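Local coordinates for N-acylethanolamine-hydrolyzing acid amidase alpha-subunit (PDB 6DY3) that forms, with its beta subunit, the lysosomal Ntn-type amidase that hydrolyses N-acylethanolamines such as N-palmitoylethanolamine to ethanolamine and free fatty acids, at the interface of chains A and B. Coordinates in Å, arbitrary orientation; residue numbers count along the deposited sequence, not the author numbering. Chains: chain A, N-acylethanolamine-hydrolyzing acid amidase alpha-subunit; chain B, N-acylethanolamine-hydrolyzing acid amidase beta-subunit.

The interface of chains A and B. Residues chain A 18-21; chain B 34-37.
A:Ile19 sits opposite B:Phe36 where strand 15-20 of the alpha subunit pairs in parallel with strand 31-38 of the beta subunit, adding a strand to a sheet of the beta subunit in this acid ceramidase-family heterodimer, made by autocatalytic cleavage. As is typical of parallel pairing, A:Ile19 bonds to the two residues flanking B:Phe36: A:Ile19 N donates to B:Asp35 O (2.8 Å) and B:Val37 N to A:Ile19 O (3.0 Å), and A:Leu21 N, just past the strand, continues the ladder to B:Val37 O (2.9 Å). On one face of the pair, A:Ile19 projects alongside B:Phe36 in the same direction, its CG2 methyl 3.9 Å from ring atom CD2. A:Ile19 CG1, anti to its carbonyl carbon (chi1 -65°), turns toward B:Val34 and lies 3.4 Å from the valine CG1 methyl. That same valine methyl also lies over one face of the B:Phe36 ring, displaced toward the rim, while A:Leu21 CD2 approaches ring atom CD2 at 4.1 Å. Were B:Phe36 cut back to an alanine, A:Ile19 CG2 and A:Leu21 CD2 would probably lose their aromatic partner, leaving a gap between the subunits. On the opposite face, B:Val37 CG2, set between its own backbone N and carbonyl carbon, rests against A:Asn20 CA (3.7 Å), while CG1 faces A:Glu18 CD. Here the extended A:Glu18 packs its CG against B:Asp35 CB, with the two carboxylate planes turned 47° apart; A:Glu18 OE2 and B:Asp35 OD1 stay 5.2 Å apart, and if both acids are ionised, each might raise the proton affinity of the other.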
loop_
_atom_site.group_PDB
_atom_site.type_symbol
_atom_site.label_atom_id
_atom_site.label_comp_id
_atom_site.label_asym_id
_atom_site.label_seq_id
_atom_site.Cartn_x
_atom_site.Cartn_y
_atom_site.Cartn_z
ATOM N N GLU A 18 13.173 6.608 -10.758
ATOM C CA GLU A 18 12.382 7.791 -11.067
ATOM C C GLU A 18 11.481 7.459 -12.247
ATOM O O GLU A 18 11.958 7.022 -13.299
ATOM C CB GLU A 18 13.268 8.998 -11.383
ATOM C CG GLU A 18 13.794 9.726 -10.153
ATOM C CD GLU A 18 14.597 10.977 -10.506
ATOM O OE1 GLU A 18 14.563 11.408 -11.679
ATOM O OE2 GLU A 18 15.266 11.528 -9.608
ATOM N N ILE A 19 10.182 7.627 -12.051
ATOM C CA ILE A 19 9.197 7.440 -13.107
ATOM C C ILE A 19 8.839 8.826 -13.621
ATOM O O ILE A 19 8.231 9.631 -12.906
ATOM C CB ILE A 19 7.965 6.672 -12.603
ATOM C CG1 ILE A 19 8.355 5.245 -12.191
ATOM C CG2 ILE A 19 6.855 6.652 -13.659
ATOM C CD1 ILE A 19 8.994 4.410 -13.289
ATOM N N ASN A 20 9.242 9.115 -14.855
ATOM C CA ASN A 20 9.017 10.425 -15.449
ATOM C C ASN A 20 7.608 10.470 -16.025
ATOM O O ASN A 20 7.301 9.761 -16.988
ATOM C CB ASN A 20 10.057 10.709 -16.525
ATOM C CG ASN A 20 10.145 12.179 -16.873
ATOM O OD1 ASN A 20 9.199 12.938 -16.661
ATOM N ND2 ASN A 20 11.282 12.589 -17.407
ATOM N N LEU A 21 6.748 11.294 -15.428
ATOM C CA LEU A 21 5.395 11.471 -15.937
ATOM C C LEU A 21 5.357 12.267 -17.232
ATOM O O LEU A 21 4.309 12.297 -17.886
ATOM C CB LEU A 21 4.528 12.169 -14.888
ATOM C CG LEU A 21 4.367 11.432 -13.560
ATOM C CD1 LEU A 21 3.520 12.258 -12.600
ATOM C CD2 LEU A 21 3.757 10.056 -13.766
ATOM N N VAL B 34 9.948 4.400 -5.663
ATOM C CA VAL B 34 9.723 5.157 -6.887
ATOM C C VAL B 34 9.472 6.617 -6.542
ATOM O O VAL B 34 8.729 6.929 -5.606
ATOM C CB VAL B 34 8.541 4.583 -7.693
ATOM C CG1 VAL B 34 8.150 5.531 -8.812
ATOM C CG2 VAL B 34 8.905 3.211 -8.251
ATOM N N ASP B 35 10.106 7.512 -7.298
ATOM C CA ASP B 35 9.790 8.934 -7.286
ATOM C C ASP B 35 9.095 9.278 -8.598
ATOM O O ASP B 35 9.672 9.097 -9.675
ATOM C CB ASP B 35 11.050 9.781 -7.112
ATOM C CG ASP B 35 11.429 9.990 -5.650
ATOM O OD1 ASP B 35 12.622 10.244 -5.377
ATOM O OD2 ASP B 35 10.543 9.896 -4.773
ATOM N N PHE B 36 7.853 9.753 -8.506
ATOM C CA PHE B 36 7.093 10.180 -9.677
ATOM C C PHE B 36 7.393 11.654 -9.915
ATOM O O PHE B 36 6.984 12.514 -9.127
ATOM C CB PHE B 36 5.598 9.941 -9.479
ATOM C CG PHE B 36 5.214 8.487 -9.417
ATOM C CD1 PHE B 36 5.246 7.795 -8.221
ATOM C CD2 PHE B 36 4.815 7.813 -10.561
ATOM C CE1 PHE B 36 4.889 6.461 -8.164
ATOM C CE2 PHE B 36 4.456 6.472 -10.509
ATOM C CZ PHE B 36 4.494 5.798 -9.309
ATOM N N VAL B 37 8.103 11.945 -11.000
ATOM C CA VAL B 37 8.612 13.286 -11.263
ATOM C C VAL B 37 7.902 13.878 -12.472
ATOM O O VAL B 37 7.538 13.172 -13.418
ATOM C CB VAL B 37 10.141 13.263 -11.475
ATOM C CG1 VAL B 37 10.841 12.823 -10.194
ATOM C CG2 VAL B 37 10.512 12.341 -12.624
#